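Local atomic coordinates of OBody AM3L15 (Pyrobaculum aerophilum, PDB entry 4GN5), a protein that is an engineered OB-fold protein, probably made as a binder of a chosen protein target on a scaffold related to nucleic acid binding domains. Residues K37-S42 / K65-L70; P3-W8 / V41-G46. One frame throughout, in Å; residues are numbered along the deposited sequence.

How the contacts relate
Both contacts use strand 36-42 and they share V41 and S42. Contact 1 joins the start of this strand to helix 61-67 and is buried. Its centre is about 7 Å from the centre of the chain. Contact 2 joins the end of the strand and the loop after it to the N-terminal segment 3-8. It is a surface contact, its centre about 10 Å from the centre of the chain. The two contacts lie about 15 Å apart, centre to centre, and do not otherwise touch. A partner protein packs on K37, I38 and K40, so this strand probably also forms part of the binding face. No other chain of the assembly touches the two segments of contact 2.

Contact 1 of 2, residues K37-S42 / K65-L70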
loop_
_atom_site.group_PDB
_atom_site.type_symbol
_atom_site.label_atom_id
_atom_site.label_comp_id
_atom_site.label_asym_id
_atom_site.label_seq_id
_atom_site.Cartn_x
_atom_site.Cartn_y
_atom_site.Cartn_z
ATOM N N LYS A 37 -3.910 3.578 -0.297
ATOM C CA LYS A 37 -4.594 3.002 -1.425
ATOM C C LYS A 37 -3.956 3.598 -2.681
ATOM O O LYS A 37 -3.682 4.750 -2.698
ATOM C CB LYS A 37 -6.069 3.350 -1.311
ATOM C CG LYS A 37 -6.654 3.098 0.064
ATOM C CD LYS A 37 -8.145 3.053 0.042
ATOM C CE LYS A 37 -8.720 2.595 1.380
ATOM N NZ LYS A 37 -10.045 1.937 1.375
ATOM N N ILE A 38 -3.707 2.802 -3.701
ATOM C CA ILE A 38 -2.992 3.258 -4.893
ATOM C C ILE A 38 -3.816 2.886 -6.116
ATOM O O ILE A 38 -4.267 1.758 -6.242
ATOM C CB ILE A 38 -1.583 2.626 -4.976
ATOM C CG1 ILE A 38 -0.779 2.926 -3.692
ATOM C CG2 ILE A 38 -0.837 3.128 -6.210
ATOM C CD1 ILE A 38 0.459 1.924 -3.436
ATOM N N VAL A 39 -4.049 3.855 -6.993
ATOM C CA VAL A 39 -4.646 3.599 -8.281
ATOM C C VAL A 39 -3.574 3.977 -9.328
ATOM O O VAL A 39 -2.965 5.082 -9.263
ATOM C CB VAL A 39 -6.008 4.353 -8.471
ATOM C CG1 VAL A 39 -5.925 5.723 -7.942
ATOM C CG2 VAL A 39 -6.444 4.425 -9.990
ATOM N N LYS A 40 -3.316 3.043 -10.250
ATOM C CA LYS A 40 -2.366 3.271 -11.329
ATOM C C LYS A 40 -3.147 3.563 -12.623
ATOM O O LYS A 40 -4.104 2.858 -12.914
ATOM C CB LYS A 40 -1.493 2.046 -11.493
ATOM C CG LYS A 40 -0.829 1.611 -10.219
ATOM C CD LYS A 40 0.311 0.622 -10.559
ATOM C CE LYS A 40 0.834 0.154 -9.210
ATOM N NZ LYS A 40 2.061 -0.630 -9.413
ATOM N N VAL A 41 -2.731 4.589 -13.365
ATOM C CA VAL A 41 -3.454 5.087 -14.571
ATOM C C VAL A 41 -2.612 4.851 -15.790
ATOM O O VAL A 41 -1.421 5.187 -15.813
ATOM C CB VAL A 41 -3.759 6.640 -14.506
ATOM C CG1 VAL A 41 -4.555 7.140 -15.755
ATOM C CG2 VAL A 41 -4.555 6.917 -13.283
ATOM N N SER A 42 -3.247 4.299 -16.825
ATOM C CA SER A 42 -2.589 4.152 -18.095
ATOM C C SER A 42 -3.423 4.862 -19.139
ATOM O O SER A 42 -4.644 4.927 -19.020
ATOM C CB SER A 42 -2.422 2.669 -18.458
ATOM O OG SER A 42 -1.532 2.054 -17.517
ATOM N N LYS A 65 -13.557 7.897 -0.514
ATOM C CA LYS A 65 -14.903 7.458 -0.905
ATOM C C LYS A 65 -14.977 7.258 -2.426
ATOM O O LYS A 65 -15.594 6.304 -2.894
ATOM C CB LYS A 65 -15.999 8.425 -0.399
ATOM N N VAL A 66 -14.350 8.134 -3.205
ATOM C CA VAL A 66 -14.280 7.940 -4.671
ATOM C C VAL A 66 -13.477 6.654 -5.047
ATOM O O VAL A 66 -13.912 5.848 -5.865
ATOM C CB VAL A 66 -13.712 9.211 -5.380
ATOM C CG1 VAL A 66 -13.587 8.995 -6.883
ATOM C CG2 VAL A 66 -14.604 10.430 -5.098
ATOM N N PHE A 67 -12.334 6.440 -4.402
ATOM C CA PHE A 67 -11.523 5.240 -4.619
ATOM C C PHE A 67 -12.369 3.982 -4.484
ATOM O O PHE A 67 -12.283 3.095 -5.290
ATOM C CB PHE A 67 -10.306 5.197 -3.648
ATOM C CG PHE A 67 -9.429 3.992 -3.858
ATOM C CD1 PHE A 67 -8.300 4.072 -4.674
ATOM C CD2 PHE A 67 -9.789 2.756 -3.294
ATOM C CE1 PHE A 67 -7.513 2.963 -4.878
ATOM C CE2 PHE A 67 -9.005 1.620 -3.500
ATOM C CZ PHE A 67 -7.878 1.707 -4.275
ATOM N N ALA A 68 -13.238 3.960 -3.477
ATOM C CA ALA A 68 -14.171 2.869 -3.222
ATOM C C ALA A 68 -15.111 2.493 -4.395
ATOM O O ALA A 68 -15.569 1.338 -4.434
ATOM C CB ALA A 68 -14.982 3.181 -1.965
ATOM N N GLU A 69 -15.417 3.455 -5.291
ATOM C CA GLU A 69 -16.309 3.226 -6.453
ATOM C C GLU A 69 -15.513 2.803 -7.687
ATOM O O GLU A 69 -16.083 2.378 -8.696
ATOM C CB GLU A 69 -17.119 4.482 -6.808
ATOM C CG GLU A 69 -17.829 5.170 -5.655
ATOM C CD GLU A 69 -19.042 4.409 -5.170
ATOM O OE1 GLU A 69 -18.950 3.765 -4.111
ATOM O OE2 GLU A 69 -20.079 4.450 -5.847
ATOM N N LEU A 70 -14.193 2.888 -7.619
ATOM C CA LEU A 70 -13.325 2.534 -8.737
ATOM C C LEU A 70 -13.213 1.048 -9.042
ATOM O O LEU A 70 -13.176 0.232 -8.147
ATOM C CB LEU A 70 -11.933 3.066 -8.485
ATOM C CG LEU A 70 -11.306 4.275 -9.120
ATOM C CD1 LEU A 70 -12.260 5.225 -9.753
ATOM C CD2 LEU A 70 -10.491 4.978 -8.097
#
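Strand residue K37 and F67, on helix 61-67, mark the closest backbone approach, with 8.0 Å from CA to CA. This is the OB-fold arrangement in which a helix between the third and fourth strands of the barrel packs against its end. A type I turn from F67 to L70 redirects the chain, and L70 N bonds to F67 O at 3.0 Å.

The F67 ring carries the contact. CG stands anti to the backbone N (chi1 -179°), and this sends the ring out from the helix to the strand. K37 covers one face. Its CB sits over the ring centre at 3.8 Å from the centroid, a CH-pi contact almost along the ring normal. The K37 chain is extended beyond CG. It brings CD over the CD2 side of the same face, and NZ goes on to a salt bridge with D32. The lysine thus gives its aliphatic part to the core and keeps its charge paired.

V39 meets the same ring at a slant, with CB 4.1 Å from F67 CE1. I38 turns its side chain away and offers its carbonyl instead. I38 O lies in the plane of the ring, at its edge.

L30 of strand 26-32 also packs on F67. V66 and L70 lean on strand 100-103, so this part of the chain bridges the two sides of the barrel.

Across the two segments, the nearest approaches to the F67 ring are I38 O to CE1 and K37 CD to CD2, both at 3.7 Å, the first at the edge and the second over the face.

Contact 2 of 2, residues P3-W8 / V41-G46; sequences PKKTHW and VSDREG
W8 and D43 meet through their first torsions. D43 CG lies between its backbone N and carbonyl carbon (chi1 54°), which carries the carboxylate toward segment 3-8. W8 CG is anti to its carbonyl carbon (chi1 -71°), and this brings the benzo ring, through CE3, close to D43. The closest pair is D43 OD2 and W8 CE3, at 3.2 Å. The ring and carboxylate planes are 62° apart, so the two groups do not stack. The backbone also takes part: D43 O lies in the plane of the indole at its edge, 3.9 Å from W8 CZ3.

K5 brings a positive charge to the same place. Its chain is extended beyond CG and places NZ over the centre of the W8 ring, 3.0 Å above the plane. From there K5 NZ makes a long salt bridge to D43 OD2, at 4.0 Å. A water lies between the segments, 2.8 Å from H7 O and 3.0 Å from D43 OD2. The other carboxylate oxygen, OD1, bonds to T9 OG1. With alanine in place of D43, K5 NZ and T9 OG1 would probably be left without their acidic partner, and the water on H7 O would lose its tie to segment 41-46.

The contact ties the N-terminal arm to the loop after strand 36-42. T6 holds the arm to V22 of strand 20-24, and K5 packs on A24. On the other segment, V41 pairs with V50 and S42 with W26, so strand 36-42 is flanked by strands 50-55 and 26-32 just before D43.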
loop_
_atom_site.group_PDB
_atom_site.type_symbol
_atom_site.label_atom_id
_atom_site.label_comp_id
_atom_site.label_asym_id
_atom_site.label_seq_id
_atom_site.Cartn_x
_atom_site.Cartn_y
_atom_site.Cartn_z
ATOM N N PRO A 3 -11.504 18.543 -15.360
ATOM C CA PRO A 3 -10.418 19.302 -16.006
ATOM C C PRO A 3 -9.782 18.588 -17.207
ATOM O O PRO A 3 -9.794 17.355 -17.264
ATOM C CB PRO A 3 -9.373 19.458 -14.884
ATOM C CG PRO A 3 -9.617 18.312 -13.988
ATOM C CD PRO A 3 -11.106 18.082 -14.012
ATOM N N LYS A 4 -9.245 19.367 -18.151
ATOM C CA LYS A 4 -8.589 18.829 -19.335
ATOM C C LYS A 4 -7.268 18.210 -18.942
ATOM O O LYS A 4 -6.559 18.679 -18.039
ATOM C CB LYS A 4 -8.354 19.890 -20.411
ATOM N N LYS A 5 -6.953 17.132 -19.617
ATOM C CA LYS A 5 -5.742 16.414 -19.380
ATOM C C LYS A 5 -4.608 17.335 -19.713
ATOM O O LYS A 5 -4.656 18.018 -20.698
ATOM C CB LYS A 5 -5.740 15.164 -20.251
ATOM C CG LYS A 5 -4.427 14.733 -20.779
ATOM C CD LYS A 5 -4.637 13.577 -21.719
ATOM C CE LYS A 5 -3.362 13.013 -22.231
ATOM N NZ LYS A 5 -3.642 11.960 -23.198
ATOM N N THR A 6 -3.607 17.399 -18.842
ATOM C CA THR A 6 -2.390 18.170 -19.062
ATOM C C THR A 6 -1.184 17.390 -19.528
ATOM O O THR A 6 -0.289 17.956 -20.119
ATOM C CB THR A 6 -1.970 18.974 -17.809
ATOM O OG1 THR A 6 -1.699 18.077 -16.751
ATOM C CG2 THR A 6 -3.034 19.952 -17.384
ATOM N N HIS A 7 -1.157 16.106 -19.194
ATOM C CA HIS A 7 -0.008 15.263 -19.485
ATOM C C HIS A 7 -0.398 13.839 -19.783
ATOM O O HIS A 7 -1.333 13.341 -19.235
ATOM C CB HIS A 7 0.923 15.191 -18.290
ATOM C CG HIS A 7 1.579 16.480 -17.953
ATOM N ND1 HIS A 7 0.929 17.488 -17.292
ATOM C CD2 HIS A 7 2.830 16.921 -18.186
ATOM C CE1 HIS A 7 1.757 18.497 -17.131
ATOM N NE2 HIS A 7 2.916 18.176 -17.662
ATOM N N TRP A 8 0.379 13.202 -20.635
ATOM C CA TRP A 8 0.311 11.777 -20.857
ATOM C C TRP A 8 1.010 11.108 -19.678
ATOM O O TRP A 8 1.950 11.656 -19.139
ATOM C CB TRP A 8 1.024 11.402 -22.149
ATOM C CG TRP A 8 0.315 11.831 -23.399
ATOM C CD1 TRP A 8 0.492 12.986 -24.071
ATOM C CD2 TRP A 8 -0.670 11.099 -24.117
ATOM N NE1 TRP A 8 -0.318 13.027 -25.166
ATOM C CE2 TRP A 8 -1.049 11.879 -25.215
ATOM C CE3 TRP A 8 -1.271 9.858 -23.939
ATOM C CZ2 TRP A 8 -1.994 11.463 -26.121
ATOM C CZ3 TRP A 8 -2.202 9.443 -24.844
ATOM C CH2 TRP A 8 -2.559 10.245 -25.921
ATOM N N VAL A 41 -2.731 4.589 -13.365
ATOM C CA VAL A 41 -3.454 5.087 -14.571
ATOM C C VAL A 41 -2.612 4.851 -15.790
ATOM O O VAL A 41 -1.421 5.187 -15.813
ATOM C CB VAL A 41 -3.759 6.640 -14.506
ATOM C CG1 VAL A 41 -4.555 7.140 -15.755
ATOM C CG2 VAL A 41 -4.555 6.917 -13.283
ATOM N N SER A 42 -3.247 4.299 -16.825
ATOM C CA SER A 42 -2.589 4.152 -18.095
ATOM C C SER A 42 -3.423 4.862 -19.139
ATOM O O SER A 42 -4.644 4.927 -19.020
ATOM C CB SER A 42 -2.422 2.669 -18.458
ATOM O OG SER A 42 -1.532 2.054 -17.517
ATOM N N ASP A 43 -2.731 5.416 -20.138
ATOM C CA ASP A 43 -3.412 5.940 -21.298
ATOM C C ASP A 43 -2.873 5.462 -22.651
ATOM O O ASP A 43 -3.338 5.914 -23.714
ATOM C CB ASP A 43 -3.393 7.458 -21.241
ATOM C CG ASP A 43 -1.997 8.017 -21.087
ATOM O OD1 ASP A 43 -0.967 7.300 -21.218
ATOM O OD2 ASP A 43 -1.968 9.218 -20.849
ATOM N N ARG A 44 -1.914 4.555 -22.608
ATOM C CA ARG A 44 -1.345 4.020 -23.822
ATOM C C ARG A 44 -1.247 2.502 -23.640
ATOM O O ARG A 44 -0.870 2.019 -22.541
ATOM C CB ARG A 44 0.026 4.658 -24.040
ATOM C CG ARG A 44 0.640 4.253 -25.322
ATOM C CD ARG A 44 1.929 4.963 -25.616
ATOM N NE ARG A 44 2.476 4.337 -26.824
ATOM C CZ ARG A 44 3.655 3.726 -26.901
ATOM N NH1 ARG A 44 4.027 3.196 -28.067
ATOM N NH2 ARG A 44 4.491 3.694 -25.831
ATOM N N GLU A 45 -1.603 1.734 -24.670
ATOM C CA GLU A 45 -1.522 0.282 -24.541
ATOM C C GLU A 45 -0.069 -0.196 -24.337
ATOM O O GLU A 45 0.814 0.225 -25.098
ATOM C CB GLU A 45 -2.104 -0.424 -25.778
ATOM C CG GLU A 45 -3.545 0.000 -26.118
ATOM C CD GLU A 45 -4.548 -0.371 -25.044
ATOM O OE1 GLU A 45 -5.532 0.396 -24.924
ATOM O OE2 GLU A 45 -4.383 -1.409 -24.347
ATOM N N GLY A 46 0.164 -1.063 -23.339
ATOM C CA GLY A 46 1.538 -1.512 -22.933
ATOM C C GLY A 46 2.445 -0.344 -22.500
ATOM O O GLY A 46 3.670 -0.406 -22.603
HETATM O O HOH W 1 -3.059 11.211 -18.849
#